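Local coordinates for beta-phenylalanine aminotransferase (Variovorax paradoxus, PDB 4AO9), which probably transfers the amino group of beta-phenylalanine to a keto acid acceptor, using bound pyridoxal-5'-phosphate as cofactor, at residues A105-D110 against T336-P341; P228-G231 against C235-G238. All coordinates share one frame; numbering follows the deposited sequence.

Contact 1 of 2, residues A105-D110 against T336-P341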
loop_
_atom_site.group_PDB
_atom_site.type_symbol
_atom_site.label_atom_id
_atom_site.label_comp_id
_atom_site.label_asym_id
_atom_site.label_seq_id
_atom_site.Cartn_x
_atom_site.Cartn_y
_atom_site.Cartn_z
ATOM N N ALA A 105 8.915 -20.763 4.425
ATOM C CA ALA A 105 9.823 -21.180 3.357
ATOM C C ALA A 105 11.226 -20.611 3.591
ATOM O O ALA A 105 11.383 -19.402 3.694
ATOM C CB ALA A 105 9.271 -20.737 2.000
ATOM N N PRO A 106 12.254 -21.476 3.700
ATOM C CA PRO A 106 13.591 -20.948 3.947
ATOM C C PRO A 106 14.119 -20.117 2.783
ATOM O O PRO A 106 14.908 -19.202 2.998
ATOM C CB PRO A 106 14.446 -22.210 4.167
ATOM C CG PRO A 106 13.683 -23.305 3.509
ATOM C CD PRO A 106 12.230 -22.950 3.674
ATOM N N GLU A 107 13.658 -20.406 1.569
ATOM C CA GLU A 107 14.085 -19.655 0.383
ATOM C C GLU A 107 13.696 -18.185 0.505
ATOM O O GLU A 107 14.464 -17.291 0.116
ATOM C CB GLU A 107 13.475 -20.263 -0.880
ATOM C CG GLU A 107 14.008 -21.658 -1.215
ATOM C CD GLU A 107 13.267 -22.791 -0.500
ATOM O OE1 GLU A 107 12.361 -22.536 0.331
ATOM O OE2 GLU A 107 13.601 -23.975 -0.780
ATOM N N ILE A 108 12.509 -17.946 1.060
ATOM C CA ILE A 108 12.005 -16.593 1.270
ATOM C C ILE A 108 12.741 -15.948 2.430
ATOM O O ILE A 108 13.263 -14.828 2.308
ATOM C CB ILE A 108 10.475 -16.615 1.566
ATOM C CG1 ILE A 108 9.674 -17.208 0.388
ATOM C CG2 ILE A 108 9.951 -15.223 1.951
ATOM C CD1 ILE A 108 9.833 -16.476 -0.944
ATOM N N ARG A 109 12.787 -16.650 3.558
ATOM C CA ARG A 109 13.433 -16.108 4.738
ATOM C C ARG A 109 14.894 -15.751 4.466
ATOM O O ARG A 109 15.341 -14.671 4.837
ATOM C CB ARG A 109 13.293 -17.066 5.913
ATOM C CG ARG A 109 13.934 -16.551 7.197
ATOM C CD ARG A 109 13.636 -17.475 8.365
ATOM N NE ARG A 109 14.171 -18.812 8.126
ATOM C CZ ARG A 109 13.446 -19.873 7.775
ATOM N NH1 ARG A 109 12.123 -19.778 7.625
ATOM N NH2 ARG A 109 14.046 -21.038 7.580
ATOM N N ASP A 110 15.624 -16.646 3.800
ATOM C CA ASP A 110 17.039 -16.387 3.499
ATOM C C ASP A 110 17.231 -15.211 2.532
ATOM O O ASP A 110 18.179 -14.439 2.686
ATOM C CB ASP A 110 17.736 -17.649 2.974
ATOM C CG ASP A 110 17.870 -18.735 4.036
ATOM O OD1 ASP A 110 17.698 -18.448 5.238
ATOM O OD2 ASP A 110 18.145 -19.887 3.651
ATOM N N THR A 336 11.406 -17.813 -8.635
ATOM C CA THR A 336 12.449 -18.610 -9.304
ATOM C C THR A 336 12.705 -19.957 -8.635
ATOM O O THR A 336 13.022 -20.932 -9.329
ATOM C CB THR A 336 13.802 -17.879 -9.415
ATOM O OG1 THR A 336 14.258 -17.495 -8.117
ATOM C CG2 THR A 336 13.711 -16.651 -10.297
ATOM N N LYS A 337 12.570 -20.014 -7.311
ATOM C CA LYS A 337 12.939 -21.223 -6.558
ATOM C C LYS A 337 11.760 -22.108 -6.177
ATOM O O LYS A 337 11.931 -23.323 -5.993
ATOM C CB LYS A 337 13.752 -20.874 -5.305
ATOM C CG LYS A 337 15.075 -20.180 -5.596
ATOM C CD LYS A 337 15.827 -19.844 -4.317
ATOM C CE LYS A 337 17.136 -19.119 -4.615
ATOM N NZ LYS A 337 17.950 -18.940 -3.376
ATOM N N LEU A 338 10.573 -21.515 -6.051
ATOM C CA LEU A 338 9.430 -22.238 -5.505
ATOM C C LEU A 338 8.208 -22.221 -6.404
ATOM O O LEU A 338 7.802 -23.259 -6.915
ATOM C CB LEU A 338 9.070 -21.700 -4.113
ATOM C CG LEU A 338 10.129 -21.896 -3.028
ATOM C CD1 LEU A 338 9.741 -21.168 -1.763
ATOM C CD2 LEU A 338 10.323 -23.392 -2.770
ATOM N N PHE A 339 7.614 -21.048 -6.600
ATOM C CA PHE A 339 6.400 -20.970 -7.400
ATOM C C PHE A 339 6.720 -20.578 -8.827
ATOM O O PHE A 339 6.369 -19.488 -9.298
ATOM C CB PHE A 339 5.381 -20.016 -6.775
ATOM C CG PHE A 339 3.978 -20.198 -7.306
ATOM C CD1 PHE A 339 3.303 -21.402 -7.128
ATOM C CD2 PHE A 339 3.336 -19.168 -7.987
ATOM C CE1 PHE A 339 2.008 -21.577 -7.609
ATOM C CE2 PHE A 339 2.041 -19.333 -8.475
ATOM C CZ PHE A 339 1.373 -20.543 -8.281
ATOM N N THR A 340 7.407 -21.492 -9.506
ATOM C CA THR A 340 7.775 -21.343 -10.904
ATOM C C THR A 340 6.535 -21.524 -11.778
ATOM O O THR A 340 5.489 -21.944 -11.281
ATOM C CB THR A 340 8.779 -22.444 -11.274
ATOM O OG1 THR A 340 8.188 -23.724 -10.993
ATOM C CG2 THR A 340 10.062 -22.284 -10.461
ATOM N N PRO A 341 6.632 -21.195 -13.083
ATOM C CA PRO A 341 5.486 -21.470 -13.945
ATOM C C PRO A 341 5.083 -22.950 -13.894
ATOM O O PRO A 341 3.889 -23.272 -13.849
ATOM C CB PRO A 341 6.005 -21.079 -15.329
ATOM C CG PRO A 341 6.972 -19.961 -15.035
ATOM C CD PRO A 341 7.673 -20.410 -13.780
HETATM O O HOH W 1 16.635 -17.812 -1.354
#
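The N-terminal turn of helix 106-117 meets the C-terminal end of helix 325-337 in a small contact at the protein surface, where Glu107 lies against Lys337 and Leu338. Leu338, the first residue to leave helical geometry, carries the apolar part. Its CD1 methyl lies 3.8 Å from CB of Ala105, the N-cap residue of the facing helix. The same methyl comes within 3.6 Å of OE1 of Glu107, while CD2 packs 3.8 Å from the carboxylate carbon CD; these are van der Waals contacts. Glu107 reaches this position by a bend at chi2 (86°), which lays the flat face of its carboxylate over the two Leu338 methyls. Toward Lys337, Glu107 offers its methylenes: CG sits 4.0 Å from Lys337 CD, the two chains crossing at a slant. Lys337 is fully extended beyond CG, and this carries its ammonium past the glutamate to a water. That water accepts from NZ of Lys337 at 2.7 Å and donates to the backbone O of Glu107, also at 2.7 Å, making the one polar link across the contact. An alanine in place of Glu107 would probably strip the carboxylate from over the Leu338 methyls and leave the Lys337 methylenes with little to pack on. Farther out, Leu338 also touches Tyr101, and Phe339 turns inward to helix 341-365 and meets Tyr288 edge-to-face. Arg109, on helix 106-117, packs on Met116 of the second subunit.

Contact 2 of 2, residues P228-G231 against C235-G238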
loop_
_atom_site.group_PDB
_atom_site.type_symbol
_atom_site.label_atom_id
_atom_site.label_comp_id
_atom_site.label_asym_id
_atom_site.label_seq_id
_atom_site.Cartn_x
_atom_site.Cartn_y
_atom_site.Cartn_z
ATOM N N PRO A 228 -10.555 -12.039 -14.459
ATOM C CA PRO A 228 -10.923 -13.156 -15.367
ATOM C C PRO A 228 -11.611 -14.320 -14.641
ATOM O O PRO A 228 -12.279 -15.136 -15.291
ATOM C CB PRO A 228 -9.599 -13.586 -15.999
ATOM C CG PRO A 228 -8.602 -12.552 -15.654
ATOM C CD PRO A 228 -9.122 -11.692 -14.533
ATOM N N MET A 229 -11.431 -14.395 -13.319
ATOM C CA MET A 229 -12.270 -15.184 -12.420
ATOM C C MET A 229 -12.446 -14.310 -11.196
ATOM O O MET A 229 -11.447 -13.857 -10.625
ATOM C CB MET A 229 -11.583 -16.497 -12.012
ATOM C CG MET A 229 -12.380 -17.295 -10.979
ATOM S SD MET A 229 -11.422 -18.500 -10.026
ATOM C CE MET A 229 -10.605 -17.401 -8.863
ATOM N N GLN A 230 -13.685 -14.036 -10.801
ATOM C CA GLN A 230 -13.888 -13.232 -9.592
ATOM C C GLN A 230 -13.481 -14.026 -8.366
ATOM O O GLN A 230 -13.840 -15.197 -8.213
ATOM C CB GLN A 230 -15.321 -12.753 -9.468
ATOM C CG GLN A 230 -15.658 -11.645 -10.443
ATOM C CD GLN A 230 -17.020 -11.044 -10.187
ATOM O OE1 GLN A 230 -17.889 -11.653 -9.551
ATOM N NE2 GLN A 230 -17.223 -9.843 -10.689
ATOM N N GLY A 231 -12.706 -13.379 -7.507
ATOM C CA GLY A 231 -12.160 -14.019 -6.308
ATOM C C GLY A 231 -13.078 -13.864 -5.116
ATOM O O GLY A 231 -13.747 -14.816 -4.698
ATOM N N CYS A 235 -15.014 -17.179 -6.244
ATOM C CA CYS A 235 -14.331 -17.992 -7.273
ATOM C C CYS A 235 -15.274 -18.340 -8.427
ATOM O O CYS A 235 -15.571 -19.514 -8.694
ATOM C CB CYS A 235 -13.712 -19.259 -6.673
ATOM S SG CYS A 235 -12.404 -18.913 -5.506
ATOM N N ILE A 236 -15.728 -17.290 -9.106
ATOM C CA ILE A 236 -16.669 -17.395 -10.216
ATOM C C ILE A 236 -15.914 -17.175 -11.532
ATOM O O ILE A 236 -15.532 -16.050 -11.848
ATOM C CB ILE A 236 -17.800 -16.347 -10.086
ATOM C CG1 ILE A 236 -18.454 -16.418 -8.700
ATOM C CG2 ILE A 236 -18.818 -16.532 -11.217
ATOM C CD1 ILE A 236 -19.607 -15.446 -8.491
ATOM N N PRO A 237 -15.677 -18.247 -12.307
ATOM C CA PRO A 237 -14.974 -18.098 -13.580
ATOM C C PRO A 237 -15.701 -17.188 -14.558
ATOM O O PRO A 237 -16.927 -17.286 -14.721
ATOM C CB PRO A 237 -14.924 -19.538 -14.121
ATOM C CG PRO A 237 -14.977 -20.367 -12.888
ATOM C CD PRO A 237 -15.966 -19.664 -12.021
ATOM N N GLY A 238 -14.941 -16.295 -15.189
ATOM C CA GLY A 238 -15.451 -15.515 -16.316
ATOM C C GLY A 238 -15.551 -16.435 -17.509
ATOM O O GLY A 238 -14.603 -17.157 -17.838
HETATM O O HOH W 2 -12.371 -17.761 -16.523
#
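Gln230 and Ile236 form the antiparallel hydrogen-bonded pair of a short two-stranded hairpin. Gln230 N donates to Ile236 O at 2.9 Å, from above the carbonyl plane, and Ile236 N returns a bond of 3.0 Å to Gln230 O, this one in the carbonyl plane. Cys235 also faces Gln230, so the strand carries a G1 bulge; Cys235, with positive phi (53°), puts its N on Gly231 O at 3.1 Å. At the other end Gly238 N donates to Pro228 O at 2.9 Å, and a water donates to both Pro228 O and Gly238 O. Met229 runs over the facing strand: CG lies 3.5 Å from Ile236 O, and the bend at chi3 (77°) brings CE to 4.1 Å from Cys235 SG. On the face shared with Ile236, the Gln230 amide is held at both ends: OE1 bonds with Ser233 OG in the turn and NE2 with Ser176 O. Gly231 N donates to OE1 of Glu227 in the pyridoxal phosphate pocket, and Gly231 lies about 6 Å from the cofactor. The hairpin follows strand 221-226 of the seven-stranded sheet; Met229 packs on Leu272 of helix 272-276, and both Met229 and Pro237 touch Ile374 of strand 370-374.

How the contacts relate
From the N terminus, the chain first reaches 105-110 at the start of helix 106-117, then runs through much of the central seven-stranded sheet to 228-231. After a three-residue turn it comes back as 235-238, so contact 2 closes a very short loop. The chain then continues through the rest of the sheet and helix 325-337 to 336-341, where contact 1 closes a loop of 225 intervening residues that encloses contact 2 whole. The two do not touch: their centres are 27 Å apart. Contact 1 ties two helix ends at the surface, whereas contact 2 is a buried local hairpin close to the pyridoxal phosphate.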